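Local coordinates for high affinity transport system protein p37 (Mycoplasma hyorhinis, PDB 3E79) that serves as the extracytoplasmic, thiamine diphosphate-binding lipoprotein component of a high-affinity transport system, at residues N241-F246 with F302-S307; I219-N224 with E333-T338. One frame throughout, in Å; residues are numbered along the deposited sequence.

Contact 1 (N241-F246 with F302-S307); sequences NTFRNF and FHIAFS. With I3C (5-amino-2,4,6-triiodobenzene-1,3-dicarboxylic acid), chain C.
Where helix 240-245 runs out, the backbone carbonyl of F246 meets H303, just ahead of strand 304-308, and accepts a strong bond from the imidazole and a weak one from the backbone N-H. H303 ND1 lies 2.7 Å from F246 O, the N-H...O line is almost straight at 176°, and the bond uses a lone pair in the carbonyl plane while the oxygen sits in the plane of the imidazole, which holds the rotation of that ring. The backbone H303 N, 3.0 Å from F246 O, adds the weak, bent bond, and the CA of F302 makes a CA-H...O contact with the same oxygen. Beside the bond, the F246 ring turns its edge toward the imidazole face, centroids 6.0 Å apart and planes at 79°, a T-shaped pair. This joint fastens the end of the helix to the mixed five-stranded sheet of one lobe of a periplasmic-binding-protein-like fold: the chain leaves the helix, turns through G247 and enters strand 248-250, which runs parallel to 304-308. I304, first residue of its strand, lays its CD1 against the last turn of the helix. That methyl stands over the centre of the F243 ring, 4.0 Å from the centroid, a CH-pi contact, and 3.9 Å from F246 CB; it also lies 3.3 Å from F243 O. The F243 ring is brought there by a first torsion with CG opposite the backbone N (chi1 -179°), and F270 meets the same ring from outside the two segments. At the far end of the helix segment, N241 N donates to carboxylate O11 of a bound triiodobenzene compound, 2.9 Å away, and W240 N binds the same compound.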
ATOM      1  N   ASN A 241       9.204  10.288  26.007  1.00 17.98           N
ATOM      2  CA  ASN A 241      10.100   9.278  26.554  1.00 20.13           C
ATOM      3  C   ASN A 241       9.379   8.066  27.121  1.00 20.76           C
ATOM      4  O   ASN A 241       9.782   6.920  26.910  1.00 21.97           O
ATOM      5  CB  ASN A 241      10.988   9.892  27.651  1.00 27.45           C
ATOM      6  CG  ASN A 241      12.448   9.700  27.275  1.00 42.00           C
ATOM      7  OD1 ASN A 241      13.073  10.598  26.710  1.00 62.45           O
ATOM      8  ND2 ASN A 241      12.967   8.519  27.580  1.00 45.08           N
ATOM      9  N   THR A 242       8.296   8.312  27.841  1.00 19.98           N
ATOM     10  CA  THR A 242       7.483   7.232  28.385  1.00 12.84           C
ATOM     11  C   THR A 242       6.783   6.463  27.272  1.00 13.68           C
ATOM     12  O   THR A 242       6.706   5.237  27.309  1.00 16.76           O
ATOM     13  CB  THR A 242       6.448   7.811  29.374  1.00 24.54           C
ATOM     14  OG1 THR A 242       7.153   8.418  30.478  1.00 23.39           O
ATOM     15  CG2 THR A 242       5.549   6.743  29.973  1.00 18.35           C
ATOM     16  N   PHE A 243       6.263   7.191  26.280  1.00 18.65           N
ATOM     17  CA  PHE A 243       5.558   6.546  25.171  1.00 20.14           C
ATOM     18  C   PHE A 243       6.514   5.639  24.403  1.00 21.12           C
ATOM     19  O   PHE A 243       6.258   4.448  24.230  1.00 17.42           O
ATOM     20  CB  PHE A 243       4.929   7.604  24.264  1.00 21.87           C
ATOM     21  CG  PHE A 243       4.136   7.071  23.079  1.00 17.03           C
ATOM     22  CD1 PHE A 243       4.735   6.950  21.838  1.00 17.44           C
ATOM     23  CD2 PHE A 243       2.813   6.689  23.198  1.00 18.18           C
ATOM     24  CE1 PHE A 243       4.015   6.473  20.759  1.00 18.91           C
ATOM     25  CE2 PHE A 243       2.083   6.224  22.118  1.00 19.98           C
ATOM     26  CZ  PHE A 243       2.692   6.119  20.873  1.00 13.68           C
ATOM     27  N   ARG A 244       7.633   6.194  23.941  1.00 14.29           N
ATOM     28  CA  ARG A 244       8.597   5.404  23.182  1.00 14.28           C
ATOM     29  C   ARG A 244       9.130   4.229  23.979  1.00 13.74           C
ATOM     30  O   ARG A 244       9.393   3.151  23.448  1.00 16.60           O
ATOM     31  CB  ARG A 244       9.759   6.295  22.734  1.00 13.08           C
ATOM     32  CG  ARG A 244      10.836   5.591  21.924  1.00 15.49           C
ATOM     33  CD  ARG A 244      12.175   5.645  22.666  1.00 18.16           C
ATOM     34  NE  ARG A 244      12.681   7.011  22.713  1.00 21.57           N
ATOM     35  CZ  ARG A 244      12.986   7.713  23.795  1.00 21.87           C
ATOM     36  NH1 ARG A 244      12.859   7.228  25.019  1.00 21.41           N
ATOM     37  NH2 ARG A 244      13.438   8.955  23.668  1.00 17.25           N
ATOM     38  N   ASN A 245       9.317   4.399  25.289  1.00 19.50           N
ATOM     39  CA  ASN A 245       9.912   3.286  26.035  1.00 18.76           C
ATOM     40  C   ASN A 245       8.995   2.079  26.116  1.00 17.92           C
ATOM     41  O   ASN A 245       9.436   0.985  26.493  1.00 15.30           O
ATOM     42  CB  ASN A 245      10.309   3.750  27.445  1.00 24.63           C
ATOM     43  CG  ASN A 245      11.623   4.515  27.408  1.00 28.37           C
ATOM     44  OD1 ASN A 245      12.323   4.504  26.400  1.00 20.34           O
ATOM     45  ND2 ASN A 245      11.950   5.190  28.498  1.00 33.36           N
ATOM     46  N   PHE A 246       7.723   2.220  25.755  1.00 15.40           N
ATOM     47  CA  PHE A 246       6.886   1.022  25.691  1.00 14.82           C
ATOM     48  C   PHE A 246       7.307   0.096  24.548  1.00 19.03           C
ATOM     49  O   PHE A 246       6.866  -1.056  24.461  1.00 15.78           O
ATOM     50  CB  PHE A 246       5.407   1.388  25.528  1.00 14.06           C
ATOM     51  CG  PHE A 246       4.743   1.803  26.839  1.00 21.12           C
ATOM     52  CD1 PHE A 246       4.482   0.879  27.826  1.00 21.54           C
ATOM     53  CD2 PHE A 246       4.408   3.136  27.036  1.00 32.43           C
ATOM     54  CE1 PHE A 246       3.892   1.294  29.009  1.00 30.46           C
ATOM     55  CE2 PHE A 246       3.812   3.561  28.210  1.00 28.42           C
ATOM     56  CZ  PHE A 246       3.556   2.624  29.194  1.00 26.65           C
ATOM     57  N   PHE A 302       7.479  -5.205  23.689  1.00 18.90           N
ATOM     58  CA  PHE A 302       7.026  -4.173  22.754  1.00 12.58           C
ATOM     59  C   PHE A 302       5.518  -4.013  22.812  1.00 14.69           C
ATOM     60  O   PHE A 302       4.833  -5.044  22.925  1.00 16.64           O
ATOM     61  CB  PHE A 302       7.448  -4.546  21.323  1.00 15.60           C
ATOM     62  CG  PHE A 302       8.950  -4.347  21.192  1.00 10.76           C
ATOM     63  CD1 PHE A 302       9.420  -3.150  20.676  1.00 14.15           C
ATOM     64  CD2 PHE A 302       9.829  -5.323  21.596  1.00 19.27           C
ATOM     65  CE1 PHE A 302      10.771  -2.927  20.568  1.00 17.56           C
ATOM     66  CE2 PHE A 302      11.191  -5.109  21.478  1.00 25.47           C
ATOM     67  CZ  PHE A 302      11.650  -3.911  20.970  1.00 23.71           C
ATOM     68  N   HIS A 303       5.023  -2.778  22.751  1.00 10.60           N
ATOM     69  CA  HIS A 303       3.596  -2.537  22.863  1.00 13.94           C
ATOM     70  C   HIS A 303       3.081  -1.555  21.824  1.00 16.99           C
ATOM     71  O   HIS A 303       1.912  -1.168  21.903  1.00 18.43           O
ATOM     72  CB  HIS A 303       3.188  -1.969  24.248  1.00 10.43           C
ATOM     73  CG  HIS A 303       3.779  -2.808  25.332  1.00 11.86           C
ATOM     74  ND1 HIS A 303       5.112  -2.730  25.682  1.00 15.27           N
ATOM     75  CD2 HIS A 303       3.218  -3.769  26.106  1.00 18.92           C
ATOM     76  CE1 HIS A 303       5.353  -3.601  26.652  1.00 21.26           C
ATOM     77  NE2 HIS A 303       4.224  -4.232  26.923  1.00 23.90           N
ATOM     78  N   ILE A 304       3.900  -1.128  20.873  1.00 13.22           N
ATOM     79  CA  ILE A 304       3.407  -0.196  19.840  1.00 12.74           C
ATOM     80  C   ILE A 304       3.828  -0.756  18.484  1.00 14.29           C
ATOM     81  O   ILE A 304       4.951  -1.291  18.401  1.00 16.41           O
ATOM     82  CB  ILE A 304       3.970   1.217  20.044  1.00 13.89           C
ATOM     83  CG1 ILE A 304       3.534   1.873  21.368  1.00 22.92           C
ATOM     84  CG2 ILE A 304       3.656   2.162  18.891  1.00 18.01           C
ATOM     85  CD1 ILE A 304       4.596   2.758  21.991  1.00 18.98           C
ATOM     86  N   ALA A 305       2.984  -0.676  17.461  1.00 11.14           N
ATOM     87  CA  ALA A 305       3.452  -1.191  16.163  1.00 13.31           C
ATOM     88  C   ALA A 305       2.896  -0.360  15.013  1.00 16.36           C
ATOM     89  O   ALA A 305       1.771   0.113  15.126  1.00 12.30           O
ATOM     90  CB  ALA A 305       3.079  -2.652  15.974  1.00 13.52           C
ATOM     91  N   PHE A 306       3.662  -0.208  13.931  1.00 14.42           N
ATOM     92  CA  PHE A 306       3.181   0.485  12.738  1.00 11.60           C
ATOM     93  C   PHE A 306       2.740  -0.523  11.678  1.00 12.41           C
ATOM     94  O   PHE A 306       3.377  -1.562  11.487  1.00 17.90           O
ATOM     95  CB  PHE A 306       4.258   1.354  12.098  1.00  9.88           C
ATOM     96  CG  PHE A 306       4.940   2.397  12.957  1.00 12.25           C
ATOM     97  CD1 PHE A 306       4.329   2.873  14.112  1.00 16.94           C
ATOM     98  CD2 PHE A 306       6.175   2.900  12.604  1.00 12.22           C
ATOM     99  CE1 PHE A 306       4.953   3.835  14.878  1.00 15.99           C
ATOM    100  CE2 PHE A 306       6.814   3.858  13.372  1.00 18.75           C
ATOM    101  CZ  PHE A 306       6.195   4.328  14.519  1.00 17.92           C
ATOM    102  N   SER A 307       1.670  -0.239  10.947  1.00 15.85           N
ATOM    103  CA  SER A 307       1.284  -1.102   9.836  1.00 10.83           C
ATOM    104  C   SER A 307       0.478  -0.302   8.823  1.00 14.80           C
ATOM    105  O   SER A 307       0.073   0.837   9.060  1.00 12.49           O
ATOM    106  CB  SER A 307       0.442  -2.301  10.291  1.00 12.07           C
ATOM    107  OG  SER A 307      -0.899  -1.870  10.518  1.00 15.42           O
TER
HETATM  108  I3  I3C C 501      13.041  18.914  29.273  0.50 38.04           I
HETATM  109  I2  I3C C 501      12.002  14.681  24.988  0.50 34.76           I
HETATM  110  I1  I3C C 501       8.416  15.023  29.856  0.50 39.26           I
HETATM  111  O8  I3C C 501      10.167  18.673  30.581  0.50 65.92           O
HETATM  112  O9  I3C C 501      10.634  16.787  31.632  0.50 64.43           O
HETATM  113  C10 I3C C 501       9.613  13.917  26.999  0.50 16.10           C
HETATM  114  N13 I3C C 501      13.322  17.137  26.576  0.50 29.73           N
HETATM  115  C1  I3C C 501      10.847  16.794  29.248  0.50 34.35           C
HETATM  116  C6  I3C C 501      11.950  17.266  28.521  0.50 32.14           C
HETATM  117  C5  I3C C 501      12.288  16.677  27.296  0.50 31.08           C
HETATM  118  C4  I3C C 501      11.523  15.600  26.816  0.50 30.13           C
HETATM  119  C3  I3C C 501      10.419  15.110  27.547  0.50 29.24           C
HETATM  120  C2  I3C C 501      10.079  15.713  28.773  0.50 34.78           C
HETATM  121  C7  I3C C 501      10.519  17.473  30.599  0.50 45.75           C
HETATM  122  O11 I3C C 501      10.089  12.774  27.123  0.50 20.02           O
HETATM  123  O12 I3C C 501       8.512  14.129  26.444  0.50 26.84           O

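Contact 2 (I219-N224 with E333-T338); sequences IWIKGN and EALIVT. With I3C (5-amino-2,4,6-triiodobenzene-1,3-dicarboxylic acid), chain B.
Backbone hydrogen bonds carry most of this antiparallel strand pair, in which I219 faces I336 and I221 faces E333. I221 and E333 exchange two bonds, I221 N to E333 O at 2.8 Å and E333 N to I221 O at 2.9 Å. Farther along, I219 N reaches I336 O, whereas I219 O takes the N-H of L335 at 2.8 Å. The two bonds of I219 thus go to successive residues: a beta bulge shifts the register by one between I219 and W220, and W220 pairs with A334 without mutual hydrogen bonds. Apolar contacts fill in around this ladder. I219 and I336 lie side by side, CD1 to CG2 4.0 Å. I221 holds CG1 between its backbone N and carbonyl carbon (chi1 59°), which brings CG1 to 3.9 Å from E333 CG; its CD1 meets L335 CD1, the two side chains crossing at about a right angle. L228 and I231 of helix 225-236 pack on I221, and W235 on L335 and I336. On the face shared with A334, the W220 indole sends CE3 to 3.6 Å from E333 C; its NE1 bonds to S307 OG, and F182 and F324 meet the ring. Among the polar groups, E333 OE1 forms a salt bridge with K232, and A334 N donates to N179 OD1. A bound triiodobenzene compound donates from N13 to L335 O at 3.1 Å, and its iodine I2 approaches A334 O to 3.0 Å, nearly in line with the C4-I2 bond (about 161°), consistent with a halogen bond. In this buried outer strand, 217-223 thus meets E333 N, E333 O and L335 N, N179 and the ligand meet A334 N and L335 O, and the E333 carboxylate is probably kept charged by its lysine.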
ATOM      1  N   ILE A 219      -1.277   3.244  13.752  1.00 10.07           N
ATOM      2  CA  ILE A 219      -0.475   2.838  14.916  1.00  7.88           C
ATOM      3  C   ILE A 219      -1.321   1.932  15.808  1.00 13.94           C
ATOM      4  O   ILE A 219      -2.450   2.308  16.154  1.00 11.93           O
ATOM      5  CB  ILE A 219       0.048   4.059  15.684  1.00 16.57           C
ATOM      6  CG1 ILE A 219       1.001   4.959  14.882  1.00 17.61           C
ATOM      7  CG2 ILE A 219       0.736   3.666  16.985  1.00 12.84           C
ATOM      8  CD1 ILE A 219       1.298   6.259  15.609  1.00 18.95           C
ATOM      9  N   TRP A 220      -0.765   0.775  16.132  1.00 13.00           N
ATOM     10  CA  TRP A 220      -1.410  -0.210  16.985  1.00 13.49           C
ATOM     11  C   TRP A 220      -0.840  -0.108  18.404  1.00 16.17           C
ATOM     12  O   TRP A 220       0.311   0.297  18.538  1.00 14.61           O
ATOM     13  CB  TRP A 220      -1.173  -1.644  16.553  1.00 13.79           C
ATOM     14  CG  TRP A 220      -1.758  -2.115  15.270  1.00 21.55           C
ATOM     15  CD1 TRP A 220      -1.155  -2.074  14.036  1.00 16.44           C
ATOM     16  CD2 TRP A 220      -3.048  -2.699  15.084  1.00 19.45           C
ATOM     17  NE1 TRP A 220      -2.003  -2.601  13.097  1.00 11.67           N
ATOM     18  CE2 TRP A 220      -3.170  -2.990  13.709  1.00 11.29           C
ATOM     19  CE3 TRP A 220      -4.113  -3.000  15.951  1.00 20.34           C
ATOM     20  CZ2 TRP A 220      -4.324  -3.572  13.194  1.00 13.45           C
ATOM     21  CZ3 TRP A 220      -5.258  -3.578  15.429  1.00 20.88           C
ATOM     22  CH2 TRP A 220      -5.353  -3.857  14.054  1.00 21.47           C
ATOM     23  N   ILE A 221      -1.618  -0.484  19.414  1.00 13.93           N
ATOM     24  CA  ILE A 221      -1.063  -0.522  20.767  1.00 12.17           C
ATOM     25  C   ILE A 221      -1.543  -1.820  21.421  1.00 18.41           C
ATOM     26  O   ILE A 221      -2.601  -2.319  21.046  1.00 18.20           O
ATOM     27  CB  ILE A 221      -1.433   0.652  21.691  1.00 14.03           C
ATOM     28  CG1 ILE A 221      -2.941   0.795  21.913  1.00 16.07           C
ATOM     29  CG2 ILE A 221      -0.804   1.950  21.212  1.00 13.30           C
ATOM     30  CD1 ILE A 221      -3.331   2.049  22.661  1.00 15.58           C
ATOM     31  N   LYS A 222      -0.749  -2.331  22.349  1.00 12.96           N
ATOM     32  CA  LYS A 222      -1.048  -3.643  22.904  1.00 15.35           C
ATOM     33  C   LYS A 222      -0.696  -3.694  24.382  1.00 15.56           C
ATOM     34  O   LYS A 222       0.322  -3.150  24.776  1.00 21.23           O
ATOM     35  CB  LYS A 222      -0.250  -4.725  22.160  1.00 18.58           C
ATOM     36  CG  LYS A 222      -0.459  -6.110  22.730  1.00 27.57           C
ATOM     37  CD  LYS A 222       0.773  -6.975  22.823  1.00 27.43           C
ATOM     38  CE  LYS A 222       1.912  -6.369  23.615  1.00 28.20           C
ATOM     39  NZ  LYS A 222       3.173  -7.148  23.462  1.00 22.67           N
ATOM     40  N   GLY A 223      -1.544  -4.349  25.181  1.00 19.78           N
ATOM     41  CA  GLY A 223      -1.156  -4.624  26.570  1.00 15.12           C
ATOM     42  C   GLY A 223      -2.366  -5.117  27.354  1.00 16.08           C
ATOM     43  O   GLY A 223      -3.446  -5.232  26.762  1.00 17.89           O
ATOM     44  N   ASN A 224      -2.186  -5.366  28.637  1.00 16.97           N
ATOM     45  CA  ASN A 224      -3.329  -5.573  29.535  1.00 18.89           C
ATOM     46  C   ASN A 224      -4.030  -4.243  29.770  1.00 19.79           C
ATOM     47  O   ASN A 224      -3.571  -3.206  29.266  1.00 14.97           O
ATOM     48  CB  ASN A 224      -2.850  -6.194  30.849  1.00 15.10           C
ATOM     49  CG  ASN A 224      -1.764  -5.396  31.544  1.00 21.60           C
ATOM     50  OD1 ASN A 224      -1.583  -4.188  31.370  1.00 23.15           O
ATOM     51  ND2 ASN A 224      -0.989  -6.079  32.386  1.00 24.32           N
ATOM     52  N   GLU A 333      -5.137  -2.923  19.821  1.00 16.59           N
ATOM     53  CA  GLU A 333      -6.164  -2.058  19.254  1.00 19.25           C
ATOM     54  C   GLU A 333      -5.503  -0.875  18.546  1.00 13.66           C
ATOM     55  O   GLU A 333      -4.316  -0.654  18.802  1.00 16.51           O
ATOM     56  CB  GLU A 333      -7.136  -1.580  20.325  1.00 19.96           C
ATOM     57  CG  GLU A 333      -6.594  -0.569  21.307  1.00 22.17           C
ATOM     58  CD  GLU A 333      -7.376  -0.511  22.609  1.00 29.43           C
ATOM     59  OE1 GLU A 333      -7.146   0.458  23.360  1.00 22.30           O
ATOM     60  OE2 GLU A 333      -8.199  -1.385  22.947  1.00 27.92           O
ATOM     61  N   ALA A 334      -6.303  -0.207  17.717  1.00 10.67           N
ATOM     62  CA  ALA A 334      -5.808   0.941  16.969  1.00 13.29           C
ATOM     63  C   ALA A 334      -5.791   2.185  17.843  1.00 12.47           C
ATOM     64  O   ALA A 334      -6.749   2.446  18.582  1.00 20.55           O
ATOM     65  CB  ALA A 334      -6.639   1.180  15.709  1.00 14.30           C
ATOM     66  N   LEU A 335      -4.698   2.941  17.745  1.00  9.86           N
ATOM     67  CA  LEU A 335      -4.608   4.198  18.482  1.00 13.61           C
ATOM     68  C   LEU A 335      -5.012   5.361  17.594  1.00 17.03           C
ATOM     69  O   LEU A 335      -5.813   6.214  17.975  1.00 14.39           O
ATOM     70  CB  LEU A 335      -3.197   4.386  19.024  1.00 12.82           C
ATOM     71  CG  LEU A 335      -2.902   5.726  19.706  1.00 19.57           C
ATOM     72  CD1 LEU A 335      -3.539   5.749  21.085  1.00 15.49           C
ATOM     73  CD2 LEU A 335      -1.397   5.960  19.784  1.00 17.42           C
ATOM     74  N   ILE A 336      -4.433   5.394  16.396  1.00 14.78           N
ATOM     75  CA  ILE A 336      -4.710   6.463  15.434  1.00 12.98           C
ATOM     76  C   ILE A 336      -4.244   6.036  14.040  1.00 15.38           C
ATOM     77  O   ILE A 336      -3.378   5.163  13.937  1.00 14.23           O
ATOM     78  CB  ILE A 336      -4.007   7.755  15.868  1.00 13.96           C
ATOM     79  CG1 ILE A 336      -4.350   9.006  15.057  1.00 16.99           C
ATOM     80  CG2 ILE A 336      -2.491   7.536  15.865  1.00 17.00           C
ATOM     81  CD1 ILE A 336      -3.863  10.293  15.699  1.00 13.01           C
ATOM     82  N   VAL A 337      -4.796   6.597  12.978  1.00 14.99           N
ATOM     83  CA  VAL A 337      -4.300   6.271  11.629  1.00 16.08           C
ATOM     84  C   VAL A 337      -3.473   7.449  11.150  1.00 14.75           C
ATOM     85  O   VAL A 337      -3.247   8.396  11.909  1.00 17.22           O
ATOM     86  CB  VAL A 337      -5.429   5.915  10.664  1.00 14.47           C
ATOM     87  CG1 VAL A 337      -6.222   4.717  11.206  1.00 13.70           C
ATOM     88  CG2 VAL A 337      -6.381   7.082  10.428  1.00 11.06           C
ATOM     89  N   THR A 338      -2.969   7.443   9.921  1.00 16.74           N
ATOM     90  CA  THR A 338      -2.114   8.571   9.517  1.00 13.88           C
ATOM     91  C   THR A 338      -2.819   9.435   8.480  1.00 14.32           C
ATOM     92  O   THR A 338      -3.956   9.139   8.085  1.00 14.02           O
ATOM     93  CB  THR A 338      -0.793   8.051   8.924  1.00 14.94           C
ATOM     94  OG1 THR A 338      -1.091   7.422   7.659  1.00 12.18           O
ATOM     95  CG2 THR A 338      -0.166   6.978   9.801  1.00 11.63           C
TER
HETATM   96  I3  I3C B 500      -6.904   9.873  22.407  1.00 39.17           I
HETATM   97  I2  I3C B 500      -8.197   4.382  20.425  1.00 26.70           I
HETATM   98  I1  I3C B 500     -10.799   6.389  25.440  1.00 45.15           I
HETATM   99  O8  I3C B 500      -9.524   9.995  24.586  1.00 42.18           O
HETATM  100  O9  I3C B 500      -8.048   8.771  25.752  1.00 31.93           O
HETATM  101  C10 I3C B 500     -10.145   4.385  22.963  1.00 27.16           C
HETATM  102  N13 I3C B 500      -6.898   7.285  20.624  1.00 22.36           N
HETATM  103  C1  I3C B 500      -8.797   7.898  23.698  1.00 30.49           C
HETATM  104  C6  I3C B 500      -7.972   8.092  22.589  1.00 23.61           C
HETATM  105  C5  I3C B 500      -7.786   7.113  21.619  1.00 28.30           C
HETATM  106  C4  I3C B 500      -8.549   5.944  21.746  1.00 22.71           C
HETATM  107  C3  I3C B 500      -9.362   5.703  22.864  1.00 26.08           C
HETATM  108  C2  I3C B 500      -9.514   6.708  23.828  1.00 21.52           C
HETATM  109  C7  I3C B 500      -8.806   9.003  24.782  1.00 33.98           C
HETATM  110  O11 I3C B 500      -9.696   3.466  23.671  1.00 32.95           O
HETATM  111  O12 I3C B 500     -11.209   4.336  22.315  1.00 26.81           O

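Contacts 1 and 2 lie about 9 Å apart, centre to centre, on one five-stranded mixed sheet, where strand 217-223 runs between 304-308 and 331-337 and antiparallel to both. Along the chain the order is 219-224, 241-246, 302-307, 333-338, so contact 1 falls wholly within the interval that contact 2 spans. The two meet directly: A305 O lies 2.8 Å from W220 N and F302 O 2.7 Å from K222 NZ, both probable hydrogen bonds, while I304 packs on I219. Within one lobe they tie helix 240-245 to three adjacent strands, 304-308, 217-223 and 331-337, the last outermost in this sheet; the side chain of W220 is about 12 Å from the bound thiamine diphosphate.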